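Local coordinates for protein cytochrome P450 (Zobellia galactanivorans, PDB 6G5O) that belongs to the cytochrome P450 family of haem proteins and holds a protoporphyrin IX iron group within a largely helical fold, at residues Asp8-Ala13 with Cys294-Asn299; Arg84-Pro89 with Ser198-Arg203; Glu244-Glu249 with Ile342-Leu347. One frame throughout, in Å; residues are numbered along the deposited sequence.

Interaction 1 of 3, residues Asp8-Ala13 with Cys294-Asn299; sequences DPFEKA and CWASAN. With HEM (protoporphyrin IX containing Fe), chain C.
Phe10 lays the face of its ring against the sulfur of Cys294, and following its side chain outward shows how one aromatic residue can pin an N-terminal turn to the body of a cytochrome P450. CB comes first, 3.7 Å from Ser297 OG and in touch with Ser297 CB. CG and CD2 stay with the same serine, CG lying 3.8 Å from Ser297 CB, which approaches the ring obliquely. With CG anti to the carbonyl carbon (chi1 -53°), the ring continues toward the start of helix 295-298. CE2 passes Ala296 CB at the looser distance of 4.4 Å. The far rim then slides under the thiol: SG of Cys294 is 3.8 Å from Phe10 CZ, and the line from ring centre to sulfur is only 18° off the normal, a sulfur-aromatic contact over the face. Pro9 CG covers the opposite face, while the ring of Phe369 also meets it and Arg371 touches the Phe10 side chain.

Each backbone is capped locally. Asp8 OD1 accepts from Phe10 N at 3.3 Å, met from above the carboxylate plane, within a type I turn. Cys294, the N-cap, receives a weak bond from Ser297 N to its SG. Ser297 OG is satisfied by Leu33 O and Arg14. From the same short helix Trp295 lays one ring face on the haem methyl CMA, its NE1 3.6 Å from that carbon. Between the two segments the contact is thus mainly van der Waals, with Arg14 adding a polar tie just beyond them: a polarisable sulfur, buried against an aromatic face, also serves as a weak acceptor at the helix start.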
loop_
_atom_site.group_PDB
_atom_site.type_symbol
_atom_site.label_atom_id
_atom_site.label_comp_id
_atom_site.label_asym_id
_atom_site.label_seq_id
_atom_site.Cartn_x
_atom_site.Cartn_y
_atom_site.Cartn_z
ATOM N N ASP A 8 -12.450 1.044 14.039
ATOM C CA ASP A 8 -11.814 2.335 13.983
ATOM C C ASP A 8 -11.388 2.716 15.403
ATOM O O ASP A 8 -12.175 3.293 16.147
ATOM C CB ASP A 8 -12.812 3.361 13.400
ATOM C CG ASP A 8 -12.271 4.795 13.370
ATOM O OD1 ASP A 8 -11.055 4.986 13.346
ATOM O OD2 ASP A 8 -13.082 5.746 13.348
ATOM N N PRO A 9 -10.121 2.443 15.772
ATOM C CA PRO A 9 -9.672 2.822 17.126
ATOM C C PRO A 9 -9.499 4.317 17.345
ATOM O O PRO A 9 -9.223 4.718 18.463
ATOM C CB PRO A 9 -8.286 2.188 17.206
ATOM C CG PRO A 9 -7.785 2.308 15.806
ATOM C CD PRO A 9 -8.990 1.945 14.960
ATOM N N PHE A 10 -9.594 5.125 16.290
ATOM C CA PHE A 10 -9.269 6.576 16.378
ATOM C C PHE A 10 -10.457 7.494 16.650
ATOM O O PHE A 10 -10.290 8.729 16.735
ATOM C CB PHE A 10 -8.601 7.030 15.065
ATOM C CG PHE A 10 -7.422 6.201 14.669
ATOM C CD1 PHE A 10 -6.183 6.428 15.256
ATOM C CD2 PHE A 10 -7.549 5.186 13.729
ATOM C CE1 PHE A 10 -5.090 5.655 14.909
ATOM C CE2 PHE A 10 -6.460 4.412 13.377
ATOM C CZ PHE A 10 -5.224 4.644 13.975
ATOM N N GLU A 11 -11.645 6.902 16.772
ATOM C CA GLU A 11 -12.918 7.654 16.759
ATOM C C GLU A 11 -13.098 8.713 17.837
ATOM O O GLU A 11 -13.394 9.871 17.525
ATOM C CB GLU A 11 -14.086 6.682 16.851
ATOM C CG GLU A 11 -15.440 7.333 16.648
ATOM C CD GLU A 11 -16.573 6.292 16.604
ATOM O OE1 GLU A 11 -16.333 5.108 16.257
ATOM O OE2 GLU A 11 -17.727 6.635 16.919
ATOM N N LYS A 12 -12.958 8.308 19.106
ATOM C CA LYS A 12 -13.088 9.232 20.208
ATOM C C LYS A 12 -12.082 10.347 20.015
ATOM O O LYS A 12 -12.447 11.505 20.003
ATOM C CB LYS A 12 -12.902 8.554 21.581
ATOM C CG LYS A 12 -13.288 9.460 22.772
ATOM C CD LYS A 12 -13.487 8.701 24.084
ATOM N N ALA A 13 -10.819 10.024 19.829
ATOM C CA ALA A 13 -9.818 11.100 19.728
ATOM C C ALA A 13 -10.037 12.051 18.532
ATOM O O ALA A 13 -9.774 13.256 18.637
ATOM C CB ALA A 13 -8.420 10.501 19.687
ATOM N N CYS A 294 -2.653 10.295 9.267
ATOM C CA CYS A 294 -3.223 8.998 9.549
ATOM C C CYS A 294 -4.376 8.775 8.557
ATOM O O CYS A 294 -5.535 9.089 8.838
ATOM C CB CYS A 294 -3.654 8.902 11.017
ATOM S SG CYS A 294 -4.359 7.312 11.475
ATOM N N TRP A 295 -4.026 8.201 7.419
ATOM C CA TRP A 295 -4.964 7.913 6.339
ATOM C C TRP A 295 -6.129 7.052 6.841
ATOM O O TRP A 295 -7.282 7.252 6.449
ATOM C CB TRP A 295 -4.229 7.207 5.164
ATOM C CG TRP A 295 -2.840 7.742 4.822
ATOM C CD1 TRP A 295 -1.647 7.104 5.035
ATOM C CD2 TRP A 295 -2.514 8.998 4.209
ATOM N NE1 TRP A 295 -0.585 7.900 4.592
ATOM C CE2 TRP A 295 -1.095 9.056 4.083
ATOM C CE3 TRP A 295 -3.270 10.071 3.749
ATOM C CZ2 TRP A 295 -0.430 10.145 3.531
ATOM C CZ3 TRP A 295 -2.611 11.181 3.186
ATOM C CH2 TRP A 295 -1.194 11.216 3.087
ATOM N N ALA A 296 -5.852 6.092 7.712
ATOM C CA ALA A 296 -6.905 5.179 8.186
ATOM C C ALA A 296 -8.004 5.894 9.010
ATOM O O ALA A 296 -9.169 5.581 8.860
ATOM C CB ALA A 296 -6.322 4.037 8.974
ATOM N N SER A 297 -7.626 6.861 9.848
ATOM C CA SER A 297 -8.595 7.709 10.548
ATOM C C SER A 297 -9.336 8.681 9.622
ATOM O O SER A 297 -10.547 8.828 9.731
ATOM C CB SER A 297 -7.885 8.509 11.638
ATOM O OG SER A 297 -8.750 9.410 12.289
ATOM N N ALA A 298 -8.615 9.319 8.699
ATOM C CA ALA A 298 -9.226 10.257 7.780
ATOM C C ALA A 298 -10.309 9.549 6.950
ATOM O O ALA A 298 -11.310 10.144 6.655
ATOM C CB ALA A 298 -8.186 10.903 6.886
ATOM N N ASN A 299 -10.113 8.276 6.659
ATOM C CA ASN A 299 -10.981 7.524 5.795
ATOM C C ASN A 299 -12.221 6.985 6.528
ATOM O O ASN A 299 -13.062 6.324 5.902
ATOM C CB ASN A 299 -10.200 6.384 5.126
ATOM C CG ASN A 299 -9.388 6.838 3.910
ATOM O OD1 ASN A 299 -9.613 7.917 3.347
ATOM N ND2 ASN A 299 -8.456 6.003 3.483
HETATM C CHA HEM C . 3.091 6.262 -1.827
HETATM C CHB HEM C . -0.506 3.530 -0.116
HETATM C CHC HEM C . 0.696 -0.011 -3.150
HETATM C CHD HEM C . 4.616 2.436 -4.401
HETATM C C1A HEM C . 1.993 5.827 -1.120
HETATM C C2A HEM C . 1.294 6.594 -0.142
HETATM C C3A HEM C . 0.308 5.831 0.305
HETATM C C4A HEM C . 0.359 4.577 -0.345
HETATM C CMA HEM C . -0.683 6.270 1.331
HETATM C CAA HEM C . 1.539 8.034 0.305
HETATM C CBA HEM C . 2.756 8.091 1.214
HETATM C CGA HEM C . 3.091 9.515 1.596
HETATM O O1A HEM C . 4.234 9.779 1.959
HETATM O O2A HEM C . 2.266 10.446 1.546
HETATM C C1B HEM C . -0.487 2.331 -0.799
HETATM C C2B HEM C . -1.514 1.377 -0.652
HETATM C C3B HEM C . -1.183 0.340 -1.494
HETATM C C4B HEM C . 0.089 0.758 -2.163
HETATM C CMB HEM C . -2.682 1.463 0.284
HETATM C CAB HEM C . -1.846 -0.915 -1.839
HETATM C CBB HEM C . -3.078 -1.252 -1.510
HETATM C C1C HEM C . 1.868 0.332 -3.773
HETATM C C2C HEM C . 2.606 -0.501 -4.612
HETATM C C3C HEM C . 3.760 0.170 -4.930
HETATM C C4C HEM C . 3.680 1.432 -4.286
HETATM C CMC HEM C . 2.220 -1.865 -5.090
HETATM C CAC HEM C . 4.849 -0.261 -5.817
HETATM C CBC HEM C . 4.957 -1.412 -6.473
HETATM C C1D HEM C . 4.460 3.708 -3.827
HETATM C C2D HEM C . 5.422 4.796 -4.079
HETATM C C3D HEM C . 5.003 5.872 -3.391
HETATM C C4D HEM C . 3.808 5.416 -2.671
HETATM C CMD HEM C . 6.596 4.696 -4.992
HETATM C CAD HEM C . 5.668 7.235 -3.345
HETATM C CBD HEM C . 5.065 8.298 -4.278
HETATM C CGD HEM C . 5.867 9.612 -4.197
HETATM O O1D HEM C . 6.701 9.814 -3.246
HETATM O O2D HEM C . 5.739 10.543 -5.065
HETATM N NA HEM C . 1.430 4.563 -1.199
HETATM N NB HEM C . 0.432 1.929 -1.678
HETATM N NC HEM C . 2.528 1.487 -3.550
HETATM N ND HEM C . 3.527 4.143 -2.994
HETATM FE FE HEM C . 2.045 3.111 -2.366
HETATM O O HOH W 1 3.059 2.299 -0.529
#

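Interaction 2 of 3, residues Arg84-Pro89 with Ser198-Arg203; sequences RAIVEP and SEFEGR. With HEM (protoporphyrin IX containing Fe), chain C.
Ile86 reaches from helix 79-92 into the beginning of the small hairpin 199-204, and its two branches are turned to different neighbours. CG2, anti to the backbone N, presses on Ser198 CB at 3.6 Å. CG1 stands anti to the carbonyl carbon (chi1 -70°) and carries CD1 onward to the strand, where CD1 lies 3.4 Å from Glu199 O. The same methyl meets the Phe200 ring at its edge, near the ring plane, with CD1 of Ile86 4.1 Å from CD1 of Phe200. The Phe200 ring also stacks with Tyr83 of the same helix. The hydroxyl of Ser198 bonds to Val194 O, while a type I' turn closes the hairpin from Phe200 to Arg203.

Two residues before Ile86 on the same helix, Arg84 turns to the haem instead: its NH1 donates to propionate oxygen O2D of the haem at 3.0 Å, and also to Asn329 O. Glu88 OE1 lies at the edge of the guanidinium, in its plane, where Arg84 NE makes a salt bridge to it, the hydrogen bond weak at 3.4 Å. The helix therefore divides its chemistry, using aliphatic packing toward the hairpin at the surface and hydrogen bonding toward the haem propionate.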
loop_
_atom_site.group_PDB
_atom_site.type_symbol
_atom_site.label_atom_id
_atom_site.label_comp_id
_atom_site.label_asym_id
_atom_site.label_seq_id
_atom_site.Cartn_x
_atom_site.Cartn_y
_atom_site.Cartn_z
ATOM N N ARG A 84 9.700 12.277 -10.217
ATOM C CA ARG A 84 8.398 11.690 -10.400
ATOM C C ARG A 84 8.050 11.573 -11.892
ATOM O O ARG A 84 7.532 10.540 -12.312
ATOM C CB ARG A 84 7.322 12.459 -9.640
ATOM C CG ARG A 84 6.010 11.669 -9.745
ATOM C CD ARG A 84 5.110 11.782 -8.545
ATOM N NE ARG A 84 3.831 11.226 -8.888
ATOM C CZ ARG A 84 2.972 10.683 -8.041
ATOM N NH1 ARG A 84 3.255 10.560 -6.755
ATOM N NH2 ARG A 84 1.824 10.203 -8.528
ATOM N N ALA A 85 8.365 12.605 -12.691
ATOM C CA ALA A 85 8.108 12.573 -14.155
ATOM C C ALA A 85 8.939 11.519 -14.857
ATOM O O ALA A 85 8.490 10.945 -15.854
ATOM C CB ALA A 85 8.362 13.939 -14.810
ATOM N N ILE A 86 10.135 11.237 -14.338
ATOM C CA ILE A 86 10.919 10.121 -14.850
ATOM C C ILE A 86 10.241 8.758 -14.660
ATOM O O ILE A 86 10.210 7.969 -15.571
ATOM C CB ILE A 86 12.293 10.013 -14.170
ATOM C CG1 ILE A 86 13.206 11.152 -14.595
ATOM C CG2 ILE A 86 12.970 8.697 -14.560
ATOM C CD1 ILE A 86 14.322 11.404 -13.591
ATOM N N VAL A 87 9.747 8.476 -13.470
ATOM C CA VAL A 87 9.261 7.124 -13.173
ATOM C C VAL A 87 7.753 6.924 -13.428
ATOM O O VAL A 87 7.281 5.810 -13.437
ATOM C CB VAL A 87 9.595 6.733 -11.710
ATOM C CG1 VAL A 87 11.126 6.775 -11.500
ATOM C CG2 VAL A 87 8.882 7.642 -10.718
ATOM N N GLU A 88 6.996 8.002 -13.621
ATOM C CA GLU A 88 5.560 7.854 -13.685
ATOM C C GLU A 88 5.058 7.046 -14.891
ATOM O O GLU A 88 4.089 6.299 -14.736
ATOM C CB GLU A 88 4.820 9.181 -13.576
ATOM C CG GLU A 88 3.372 8.960 -13.106
ATOM C CD GLU A 88 2.692 10.167 -12.511
ATOM O OE1 GLU A 88 3.345 11.221 -12.268
ATOM O OE2 GLU A 88 1.463 10.037 -12.307
ATOM N N PRO A 89 5.670 7.206 -16.078
ATOM C CA PRO A 89 5.177 6.373 -17.179
ATOM C C PRO A 89 5.425 4.893 -16.958
ATOM O O PRO A 89 4.589 4.081 -17.353
ATOM C CB PRO A 89 5.923 6.893 -18.407
ATOM C CG PRO A 89 6.368 8.305 -18.039
ATOM C CD PRO A 89 6.569 8.283 -16.536
ATOM N N SER A 198 17.587 6.310 -17.671
ATOM C CA SER A 198 16.731 7.494 -17.627
ATOM C C SER A 198 17.514 8.739 -17.195
ATOM O O SER A 198 18.568 8.634 -16.592
ATOM C CB SER A 198 15.580 7.289 -16.652
ATOM O OG SER A 198 14.947 6.083 -16.909
ATOM N N GLU A 199 16.949 9.913 -17.452
ATOM C CA GLU A 199 17.683 11.170 -17.274
ATOM C C GLU A 199 17.017 12.157 -16.356
ATOM O O GLU A 199 15.806 12.370 -16.442
ATOM C CB GLU A 199 17.885 11.842 -18.619
ATOM C CG GLU A 199 18.554 10.924 -19.612
ATOM C CD GLU A 199 19.085 11.658 -20.816
ATOM O OE1 GLU A 199 18.476 12.706 -21.183
ATOM O OE2 GLU A 199 20.109 11.168 -21.371
ATOM N N PHE A 200 17.850 12.740 -15.494
ATOM C CA PHE A 200 17.485 13.748 -14.549
ATOM C C PHE A 200 18.243 14.966 -15.032
ATOM O O PHE A 200 19.465 15.045 -14.836
ATOM C CB PHE A 200 18.023 13.323 -13.178
ATOM C CG PHE A 200 17.700 14.248 -12.056
ATOM C CD1 PHE A 200 16.480 14.163 -11.419
ATOM C CD2 PHE A 200 18.622 15.197 -11.618
ATOM C CE1 PHE A 200 16.165 15.010 -10.363
ATOM C CE2 PHE A 200 18.311 16.046 -10.575
ATOM C CZ PHE A 200 17.082 15.945 -9.936
ATOM N N GLU A 201 17.559 15.913 -15.639
ATOM C CA GLU A 201 18.200 17.153 -16.108
ATOM C C GLU A 201 19.451 16.839 -16.933
ATOM O O GLU A 201 20.570 17.272 -16.630
ATOM C CB GLU A 201 18.484 18.113 -14.937
ATOM C CG GLU A 201 17.220 18.858 -14.497
ATOM C CD GLU A 201 17.312 19.532 -13.125
ATOM O OE1 GLU A 201 18.431 19.594 -12.534
ATOM O OE2 GLU A 201 16.240 19.983 -12.636
ATOM N N GLY A 202 19.237 16.016 -17.949
ATOM C CA GLY A 202 20.271 15.647 -18.886
ATOM C C GLY A 202 21.394 14.696 -18.486
ATOM O O GLY A 202 22.218 14.395 -19.320
ATOM N N ARG A 203 21.474 14.245 -17.230
ATOM C CA ARG A 203 22.401 13.154 -16.889
ATOM C C ARG A 203 21.678 11.869 -16.439
ATOM O O ARG A 203 20.569 11.898 -15.887
ATOM C CB ARG A 203 23.420 13.574 -15.831
ATOM C CG ARG A 203 22.818 14.048 -14.536
ATOM C CD ARG A 203 23.540 13.528 -13.310
ATOM N NE ARG A 203 22.769 13.876 -12.112
ATOM C CZ ARG A 203 22.058 13.037 -11.360
ATOM N NH1 ARG A 203 22.027 11.742 -11.625
ATOM N NH2 ARG A 203 21.419 13.494 -10.283
HETATM C CHA HEM C . 3.091 6.262 -1.827
HETATM C CHB HEM C . -0.506 3.530 -0.116
HETATM C CHC HEM C . 0.696 -0.011 -3.150
HETATM C CHD HEM C . 4.616 2.436 -4.401
HETATM C C1A HEM C . 1.993 5.827 -1.120
HETATM C C2A HEM C . 1.294 6.594 -0.142
HETATM C C3A HEM C . 0.308 5.831 0.305
HETATM C C4A HEM C . 0.359 4.577 -0.345
HETATM C CMA HEM C . -0.683 6.270 1.331
HETATM C CAA HEM C . 1.539 8.034 0.305
HETATM C CBA HEM C . 2.756 8.091 1.214
HETATM C CGA HEM C . 3.091 9.515 1.596
HETATM O O1A HEM C . 4.234 9.779 1.959
HETATM O O2A HEM C . 2.266 10.446 1.546
HETATM C C1B HEM C . -0.487 2.331 -0.799
HETATM C C2B HEM C . -1.514 1.377 -0.652
HETATM C C3B HEM C . -1.183 0.340 -1.494
HETATM C C4B HEM C . 0.089 0.758 -2.163
HETATM C CMB HEM C . -2.682 1.463 0.284
HETATM C CAB HEM C . -1.846 -0.915 -1.839
HETATM C CBB HEM C . -3.078 -1.252 -1.510
HETATM C C1C HEM C . 1.868 0.332 -3.773
HETATM C C2C HEM C . 2.606 -0.501 -4.612
HETATM C C3C HEM C . 3.760 0.170 -4.930
HETATM C C4C HEM C . 3.680 1.432 -4.286
HETATM C CMC HEM C . 2.220 -1.865 -5.090
HETATM C CAC HEM C . 4.849 -0.261 -5.817
HETATM C CBC HEM C . 4.957 -1.412 -6.473
HETATM C C1D HEM C . 4.460 3.708 -3.827
HETATM C C2D HEM C . 5.422 4.796 -4.079
HETATM C C3D HEM C . 5.003 5.872 -3.391
HETATM C C4D HEM C . 3.808 5.416 -2.671
HETATM C CMD HEM C . 6.596 4.696 -4.992
HETATM C CAD HEM C . 5.668 7.235 -3.345
HETATM C CBD HEM C . 5.065 8.298 -4.278
HETATM C CGD HEM C . 5.867 9.612 -4.197
HETATM O O1D HEM C . 6.701 9.814 -3.246
HETATM O O2D HEM C . 5.739 10.543 -5.065
HETATM N NA HEM C . 1.430 4.563 -1.199
HETATM N NB HEM C . 0.432 1.929 -1.678
HETATM N NC HEM C . 2.528 1.487 -3.550
HETATM N ND HEM C . 3.527 4.143 -2.994
HETATM FE FE HEM C . 2.045 3.111 -2.366
HETATM O O HOH W 1 3.059 2.299 -0.529
#

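Interaction 3 of 3, residues Glu244-Glu249 with Ile342-Leu347; sequences ERLRKE and ILLQTL
The backbones of helices 240-248 and 333-350 come nearest at Leu246 and Gln345, whose CA atoms are 6.9 Å apart, so that the last turn of the shorter helix rests beside the C-terminal half of the longer one. This is helix-to-helix packing in the helical part of the P450 fold, and it illustrates how a single side-chain amide can join two helices beside an apolar seam.

Gln345 carries the polar share. Its chain bends at chi2 (-43°), which turns the amide toward the neighbouring helix, and NE2 donates to Leu246 O over 3.0 Å. The bond is nearly straight at the hydrogen, 172°, and the acceptor lies in the plane of the amide; the nitrogen, however, approaches from above the carbonyl plane. Near the end of helix 240-248 the Leu246 carbonyl thus gains a donor from another helix. NE2 is also bonded to Thr253 OG1, so two acceptors help fix the amide's rotation.

Alongside, Leu246 extends its side chain toward helix 333-350, CG anti to the carbonyl carbon, and brings CD1 to 4.4 Å from Leu344 CB. That contact is light, but Leu236 of helix 223-238 touches both leucines, and Ala256, Val257 and Met260 of helix 253-264 pack on Leu344, making the pair part of a wider hydrophobic core.

On the shorter helix, Arg245 clasps Glu249 side-on, and Asp314 gives the guanidinium a further carboxylate. The longer helix has its own internal bond: Thr346 OG1 reaches Ile342 O at 2.7 Å, from the face of the carbonyl plane opposite to that met by Thr346 N.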
loop_
_atom_site.group_PDB
_atom_site.type_symbol
_atom_site.label_atom_id
_atom_site.label_comp_id
_atom_site.label_asym_id
_atom_site.label_seq_id
_atom_site.Cartn_x
_atom_site.Cartn_y
_atom_site.Cartn_z
ATOM N N GLU A 244 -22.359 -11.916 -4.946
ATOM C CA GLU A 244 -23.395 -12.014 -6.006
ATOM C C GLU A 244 -23.532 -10.674 -6.763
ATOM O O GLU A 244 -23.625 -10.656 -7.984
ATOM C CB GLU A 244 -24.761 -12.491 -5.406
ATOM C CG GLU A 244 -25.677 -13.237 -6.377
ATOM N N ARG A 245 -23.530 -9.544 -6.055
ATOM C CA ARG A 245 -23.573 -8.238 -6.734
ATOM C C ARG A 245 -22.429 -8.050 -7.730
ATOM O O ARG A 245 -22.661 -7.584 -8.853
ATOM C CB ARG A 245 -23.596 -7.083 -5.745
ATOM C CG ARG A 245 -24.964 -6.818 -5.133
ATOM C CD ARG A 245 -25.033 -5.398 -4.592
ATOM N NE ARG A 245 -25.110 -4.428 -5.678
ATOM C CZ ARG A 245 -24.949 -3.099 -5.543
ATOM N NH1 ARG A 245 -24.658 -2.579 -4.361
ATOM N NH2 ARG A 245 -25.039 -2.284 -6.602
ATOM N N LEU A 246 -21.211 -8.462 -7.358
ATOM C CA LEU A 246 -20.059 -8.367 -8.282
ATOM C C LEU A 246 -20.178 -9.325 -9.459
ATOM O O LEU A 246 -19.744 -8.997 -10.586
ATOM C CB LEU A 246 -18.766 -8.653 -7.556
ATOM C CG LEU A 246 -18.337 -7.592 -6.555
ATOM C CD1 LEU A 246 -17.337 -8.214 -5.595
ATOM C CD2 LEU A 246 -17.769 -6.354 -7.227
ATOM N N ARG A 247 -20.765 -10.508 -9.234
ATOM C CA ARG A 247 -21.004 -11.417 -10.364
ATOM C C ARG A 247 -21.992 -10.797 -11.371
ATOM O O ARG A 247 -21.714 -10.787 -12.566
ATOM C CB ARG A 247 -21.457 -12.806 -9.891
ATOM C CG ARG A 247 -21.836 -13.780 -11.013
ATOM C CD ARG A 247 -22.012 -15.224 -10.517
ATOM N NE ARG A 247 -22.918 -15.314 -9.366
ATOM C CZ ARG A 247 -24.247 -15.378 -9.445
ATOM N NH1 ARG A 247 -24.849 -15.365 -10.639
ATOM N NH2 ARG A 247 -24.976 -15.434 -8.321
ATOM N N LYS A 248 -23.110 -10.250 -10.888
ATOM C CA LYS A 248 -24.201 -9.759 -11.771
ATOM C C LYS A 248 -24.043 -8.314 -12.194
ATOM O O LYS A 248 -24.688 -7.904 -13.127
ATOM C CB LYS A 248 -25.578 -9.881 -11.095
ATOM C CG LYS A 248 -26.048 -11.287 -10.726
ATOM N N GLU A 249 -23.215 -7.535 -11.498
ATOM C CA GLU A 249 -23.017 -6.129 -11.829
ATOM C C GLU A 249 -21.512 -5.802 -11.902
ATOM O O GLU A 249 -21.013 -5.023 -11.098
ATOM C CB GLU A 249 -23.658 -5.216 -10.762
ATOM C CG GLU A 249 -25.150 -5.352 -10.466
ATOM C CD GLU A 249 -25.576 -4.397 -9.350
ATOM O OE1 GLU A 249 -25.460 -3.156 -9.532
ATOM O OE2 GLU A 249 -26.005 -4.872 -8.271
ATOM N N ILE A 342 -9.249 -7.312 -10.932
ATOM C CA ILE A 342 -9.150 -8.657 -11.500
ATOM C C ILE A 342 -9.400 -9.769 -10.473
ATOM O O ILE A 342 -10.119 -10.718 -10.769
ATOM C CB ILE A 342 -7.807 -8.886 -12.215
ATOM C CG1 ILE A 342 -7.714 -7.960 -13.432
ATOM C CG2 ILE A 342 -7.657 -10.345 -12.698
ATOM C CD1 ILE A 342 -6.310 -7.928 -14.016
ATOM N N LEU A 343 -8.833 -9.634 -9.277
ATOM C CA LEU A 343 -9.126 -10.579 -8.211
ATOM C C LEU A 343 -10.622 -10.655 -7.894
ATOM O O LEU A 343 -11.205 -11.754 -7.877
ATOM C CB LEU A 343 -8.356 -10.254 -6.955
ATOM C CG LEU A 343 -8.639 -11.176 -5.782
ATOM C CD1 LEU A 343 -8.224 -12.620 -6.057
ATOM C CD2 LEU A 343 -7.959 -10.641 -4.535
ATOM N N LEU A 344 -11.243 -9.495 -7.656
ATOM C CA LEU A 344 -12.677 -9.500 -7.296
ATOM C C LEU A 344 -13.563 -10.180 -8.362
ATOM O O LEU A 344 -14.473 -10.917 -8.018
ATOM C CB LEU A 344 -13.212 -8.116 -6.993
ATOM C CG LEU A 344 -12.749 -7.369 -5.724
ATOM C CD1 LEU A 344 -13.478 -6.029 -5.646
ATOM C CD2 LEU A 344 -12.984 -8.165 -4.470
ATOM N N GLN A 345 -13.281 -9.910 -9.630
ATOM C CA GLN A 345 -14.019 -10.459 -10.752
ATOM C C GLN A 345 -13.722 -11.955 -10.912
ATOM O O GLN A 345 -14.649 -12.724 -11.129
ATOM C CB GLN A 345 -13.770 -9.672 -12.071
ATOM C CG GLN A 345 -14.755 -8.540 -12.367
ATOM C CD GLN A 345 -16.217 -8.944 -12.063
ATOM O OE1 GLN A 345 -16.705 -9.919 -12.638
ATOM N NE2 GLN A 345 -16.888 -8.234 -11.103
ATOM N N THR A 346 -12.458 -12.369 -10.756
ATOM C CA THR A 346 -12.126 -13.777 -10.844
ATOM C C THR A 346 -12.832 -14.589 -9.743
ATOM O O THR A 346 -13.391 -15.637 -10.029
ATOM C CB THR A 346 -10.614 -13.993 -10.818
ATOM O OG1 THR A 346 -10.033 -13.220 -11.867
ATOM C CG2 THR A 346 -10.241 -15.486 -11.021
ATOM N N LEU A 347 -12.815 -14.097 -8.506
ATOM C CA LEU A 347 -13.534 -14.755 -7.419
ATOM C C LEU A 347 -15.057 -14.807 -7.665
ATOM O O LEU A 347 -15.711 -15.808 -7.370
ATOM C CB LEU A 347 -13.260 -14.073 -6.096
ATOM C CG LEU A 347 -11.813 -14.099 -5.575
ATOM C CD1 LEU A 347 -11.667 -13.175 -4.377
ATOM C CD2 LEU A 347 -11.406 -15.517 -5.198
#

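How the interactions relate
From the N terminus, residues 8-13 open the longest loop, which interaction 1 closes only at 294-299, bringing the start of the chain to the short helix after strand 290-293. Interaction 2 is nested inside this loop, joining helix 79-92 to the hairpin that begins at 199. After it closes, 244-249 opens interaction 3, which ends at 342-347, beyond 294-299; interactions 1 and 3 therefore cross, whereas 2 and 3 run in series. Interactions 1 and 2 lie on opposite sides of the chain's centre, with centres 36 Å apart, yet both touch the haem. Interaction 3 ties helices together some distance from either, its nearest atoms about 16 Å from interaction 1.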